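Local atomic coordinates of protein (GYP1P) (Saccharomyces cerevisiae, PDB entry 1FKM), a protein that accelerates GTP hydrolysis by the Ypt/Rab-type GTPases YPT1 and YPT7, acting as their negative regulator at the Golgi and the vacuole. Residues Arg243-Gln246 with Met247-Ile251; Asp367-Met370 with Leu371-Ala375. All coordinates share one frame; numbering follows the deposited sequence.

Contact 1 (243-246 with 247-251) is the start of helix 247-261 in the Rab-GAP TBC domain, and contact 2 (367-370 with 371-375) is two turns of helix 365-382, the last helix modelled. Their centres lie about 14 Å apart. The two pack directly against each other: F245 CZ comes to 4.2 Å from L371 CD2, and T249 faces I368. There CG2 of T249 and CD1 of I368 stand 3.2 Å apart, a closeness that is doubtful because I368 was modelled in two conformations. Both contacts lie away from the catalytic fingers, R96 and Q131, and belong to the helical framework of the domain.

Contact 1: Arg243-Gln246 with Met247-Ile251; sequences REFQ and MGTVI
F245 carries its CG beside the backbone N (chi1 -62°), and T249 sets CG2 anti to its own N with OG1 beside it (chi1 -59°), which presents the threonine methyl to the phenylalanine and its hydroxyl to a water. The two side chains cross at about a right angle, with T249 CG2 3.8 Å from F245 CD1, an oblique approach to the ring. One residue further on, V250 CG2 lies 4.0 Å from F245 CB. Q246 is the N-cap of helix 247-261, so this F245-V250 contact joins the residue before the cap to the fourth residue after it, the hydrophobic staple of a helix start. The helix's own bonding starts at Q246 O, which accepts from V250 N at 3.0 Å (N-H...O angle 157°, the donor in the carbonyl plane) and more weakly from T249 N. T249 occupies the position that closes a capping box, but here a water does the joining: it accepts from Q246 N at 2.9 Å and lies 2.7 Å from T249 OG1, in plane at the edge of the F245 ring. A second water takes the first helical N-H, M247 N, at 2.8 Å and donates a longer bond of 3.3 Å to Q246 OE1, which the bend at chi2 helps bring back over its own backbone. Beyond the cap, the F245 ring also meets those of F335 and W363, while the selenomethionine M247 packs on T138 and E142 of helix 133-145.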
loop_
_atom_site.group_PDB
_atom_site.type_symbol
_atom_site.label_atom_id
_atom_site.label_comp_id
_atom_site.label_asym_id
_atom_site.label_seq_id
_atom_site.Cartn_x
_atom_site.Cartn_y
_atom_site.Cartn_z
ATOM N N ARG A 243 2.081 8.477 3.766
ATOM C CA ARG A 243 2.065 9.925 3.886
ATOM C C ARG A 243 3.417 10.497 4.295
ATOM O O ARG A 243 3.551 11.706 4.474
ATOM C CB ARG A 243 0.995 10.342 4.897
ATOM C CG ARG A 243 -0.382 9.774 4.581
ATOM C CD ARG A 243 -1.016 10.471 3.394
ATOM N NE ARG A 243 -1.540 11.780 3.769
ATOM C CZ ARG A 243 -2.564 11.961 4.596
ATOM N NH1 ARG A 243 -3.179 10.915 5.131
ATOM N NH2 ARG A 243 -2.972 13.187 4.896
ATOM N N GLU A 244 4.417 9.629 4.425
ATOM C CA GLU A 244 5.753 10.057 4.830
ATOM C C GLU A 244 6.784 9.936 3.711
ATOM O O GLU A 244 7.951 10.281 3.906
ATOM C CB GLU A 244 6.245 9.220 6.016
ATOM C CG GLU A 244 5.180 8.844 7.033
ATOM C CD GLU A 244 4.398 10.036 7.520
ATOM O OE1 GLU A 244 5.029 11.054 7.866
ATOM O OE2 GLU A 244 3.153 9.953 7.563
ATOM N N PHE A 245 6.362 9.435 2.554
ATOM C CA PHE A 245 7.270 9.248 1.422
ATOM C C PHE A 245 6.627 9.640 0.099
ATOM O O PHE A 245 5.410 9.801 0.014
ATOM C CB PHE A 245 7.688 7.775 1.299
ATOM C CG PHE A 245 8.437 7.240 2.482
ATOM C CD1 PHE A 245 9.777 7.557 2.670
ATOM C CD2 PHE A 245 7.816 6.390 3.386
ATOM C CE1 PHE A 245 10.497 7.032 3.748
ATOM C CE2 PHE A 245 8.521 5.857 4.463
ATOM C CZ PHE A 245 9.868 6.180 4.644
ATOM N N GLN A 246 7.462 9.782 -0.930
ATOM C CA GLN A 246 6.988 10.094 -2.272
ATOM C C GLN A 246 6.407 8.778 -2.803
ATOM O O GLN A 246 6.847 7.707 -2.393
ATOM C CB GLN A 246 8.154 10.526 -3.166
ATOM C CG GLN A 246 8.832 11.818 -2.731
ATOM C CD GLN A 246 7.870 12.985 -2.707
ATOM O OE1 GLN A 246 7.219 13.287 -3.707
ATOM N NE2 GLN A 246 7.770 13.647 -1.560
HETATM N N MSE A 247 5.438 8.852 -3.710
HETATM C CA MSE A 247 4.829 7.634 -4.254
HETATM C C MSE A 247 5.821 6.647 -4.862
HETATM O O MSE A 247 5.642 5.440 -4.744
HETATM C CB MSE A 247 3.762 7.983 -5.294
HETATM C CG MSE A 247 2.350 7.779 -4.782
HETATM SE SE MSE A 247 1.884 5.906 -4.513
HETATM C CE MSE A 247 0.163 5.931 -5.399
ATOM N N GLY A 248 6.853 7.150 -5.530
ATOM C CA GLY A 248 7.837 6.254 -6.114
ATOM C C GLY A 248 8.501 5.421 -5.033
ATOM O O GLY A 248 8.783 4.230 -5.214
ATOM N N THR A 249 8.750 6.044 -3.888
ATOM C CA THR A 249 9.375 5.340 -2.776
ATOM C C THR A 249 8.393 4.337 -2.186
ATOM O O THR A 249 8.776 3.227 -1.813
ATOM C CB THR A 249 9.804 6.315 -1.673
ATOM O OG1 THR A 249 10.726 7.262 -2.219
ATOM C CG2 THR A 249 10.458 5.565 -0.518
ATOM N N VAL A 250 7.128 4.731 -2.098
ATOM C CA VAL A 250 6.097 3.847 -1.555
ATOM C C VAL A 250 5.976 2.591 -2.426
ATOM O O VAL A 250 5.938 1.473 -1.914
ATOM C CB VAL A 250 4.726 4.567 -1.491
ATOM C CG1 VAL A 250 3.622 3.573 -1.146
ATOM C CG2 VAL A 250 4.773 5.680 -0.439
ATOM N N ILE A 251 5.927 2.781 -3.744
ATOM C CA ILE A 251 5.822 1.658 -4.673
ATOM C C ILE A 251 6.969 0.670 -4.475
ATOM O O ILE A 251 6.754 -0.541 -4.388
ATOM C CB ILE A 251 5.814 2.147 -6.148
ATOM C CG1 ILE A 251 4.608 3.063 -6.388
ATOM C CG2 ILE A 251 5.771 0.960 -7.099
ATOM C CD1 ILE A 251 3.285 2.426 -6.058
HETATM O O HOH W 1 10.338 9.345 -0.493
HETATM O O HOH W 2 4.618 11.435 -4.415
#

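Contact 2: Asp367-Met370 with Leu371-Ala375; sequences DIEM and LLSEA
I368 and L372 lie side by side and point the same way, one turn apart on helix 365-382. I368 was modelled in two conformations; in one of them CG2 stands anti to the backbone N and reaches L372 CD1 at 4.0 Å. L372 keeps CG beside its own N (chi1 -66°), bringing CG to 3.3 Å from I368 O, the same oxygen that receives L372 N at 3.1 Å in a nearly straight bond. L371 takes the other course: with CG anti to N (chi1 174°), its branch leads away from the preceding turn and packs on V331 and A334 of helix 324-338. On a more open side, E369 starts out anti to its N and then bends at chi2 (-72°), and OE2 ends alongside S373 CB at 3.8 Å. S373 N bonds to E369 O at 3.0 Å, and E374 N bonds to M370 O at the same length. I368 and L372 also rest on helix 247-261, through T249 and M253 and through T256 and Y257 respectively. The regular i to i+4 bonding, with leucine and isoleucine on the buried side and glutamates on the partly exposed one, is that of an amphipathic alpha-helix packed in an all-helical domain.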
loop_
_atom_site.group_PDB
_atom_site.type_symbol
_atom_site.label_atom_id
_atom_site.label_comp_id
_atom_site.label_asym_id
_atom_site.label_seq_id
_atom_site.Cartn_x
_atom_site.Cartn_y
_atom_site.Cartn_z
ATOM N N ASP A 367 18.542 4.491 -0.099
ATOM C CA ASP A 367 17.982 4.888 1.189
ATOM C C ASP A 367 16.857 3.954 1.643
ATOM O O ASP A 367 16.810 3.543 2.805
ATOM C CB ASP A 367 17.440 6.318 1.098
ATOM C CG ASP A 367 18.507 7.326 0.693
ATOM O OD1 ASP A 367 19.659 7.204 1.159
ATOM O OD2 ASP A 367 18.188 8.249 -0.086
ATOM N N ILE A 368 15.965 3.624 0.715
ATOM C CA ILE A 368 14.825 2.754 0.996
ATOM C C ILE A 368 15.277 1.327 1.282
ATOM O O ILE A 368 14.792 0.678 2.210
ATOM C CB ILE A 368 13.863 2.707 -0.208
ATOM C CG1 ILE A 368 13.589 4.122 -0.710
ATOM C CG2 ILE A 368 12.564 2.028 0.187
ATOM C CD1 ILE A 368 12.928 4.160 -2.064
ATOM N N GLU A 369 16.216 0.851 0.475
ATOM C CA GLU A 369 16.736 -0.512 0.600
ATOM C C GLU A 369 17.435 -0.676 1.952
ATOM O O GLU A 369 17.356 -1.735 2.582
ATOM C CB GLU A 369 17.707 -0.793 -0.553
ATOM C CG GLU A 369 18.111 -2.249 -0.741
ATOM C CD GLU A 369 19.055 -2.746 0.337
ATOM O OE1 GLU A 369 19.934 -1.969 0.762
ATOM O OE2 GLU A 369 18.930 -3.919 0.748
HETATM N N MSE A 370 18.105 0.382 2.404
HETATM C CA MSE A 370 18.810 0.346 3.685
HETATM C C MSE A 370 17.827 0.228 4.851
HETATM O O MSE A 370 18.046 -0.543 5.788
HETATM C CB MSE A 370 19.657 1.612 3.858
HETATM C CG MSE A 370 20.547 1.607 5.094
HETATM SE SE MSE A 370 21.684 3.179 5.204
HETATM C CE MSE A 370 22.506 3.048 3.455
ATOM N N LEU A 371 16.748 1.002 4.787
ATOM C CA LEU A 371 15.725 0.985 5.832
ATOM C C LEU A 371 15.073 -0.394 5.945
ATOM O O LEU A 371 14.950 -0.958 7.035
ATOM C CB LEU A 371 14.649 2.036 5.528
ATOM C CG LEU A 371 13.414 2.075 6.436
ATOM C CD1 LEU A 371 13.821 2.424 7.857
ATOM C CD2 LEU A 371 12.429 3.106 5.912
ATOM N N LEU A 372 14.664 -0.938 4.808
ATOM C CA LEU A 372 14.016 -2.240 4.779
ATOM C C LEU A 372 14.939 -3.345 5.286
ATOM O O LEU A 372 14.522 -4.196 6.067
ATOM C CB LEU A 372 13.551 -2.553 3.352
ATOM C CG LEU A 372 12.447 -1.630 2.817
ATOM C CD1 LEU A 372 12.291 -1.827 1.307
ATOM C CD2 LEU A 372 11.131 -1.918 3.551
ATOM N N SER A 373 16.191 -3.324 4.836
ATOM C CA SER A 373 17.171 -4.324 5.253
ATOM C C SER A 373 17.359 -4.290 6.768
ATOM O O SER A 373 17.433 -5.334 7.422
ATOM C CB SER A 373 18.513 -4.065 4.560
ATOM O OG SER A 373 19.480 -5.023 4.952
ATOM N N GLU A 374 17.431 -3.085 7.321
ATOM C CA GLU A 374 17.607 -2.905 8.756
ATOM C C GLU A 374 16.393 -3.450 9.510
ATOM O O GLU A 374 16.531 -4.209 10.472
ATOM C CB GLU A 374 17.817 -1.418 9.070
ATOM C CG GLU A 374 18.012 -1.103 10.544
ATOM C CD GLU A 374 18.560 0.299 10.770
ATOM O OE1 GLU A 374 17.984 1.258 10.214
ATOM O OE2 GLU A 374 19.563 0.441 11.507
ATOM N N ALA A 375 15.199 -3.074 9.068
ATOM C CA ALA A 375 13.980 -3.556 9.711
ATOM C C ALA A 375 13.920 -5.081 9.671
ATOM O O ALA A 375 13.422 -5.716 10.604
ATOM C CB ALA A 375 12.739 -2.966 9.017
#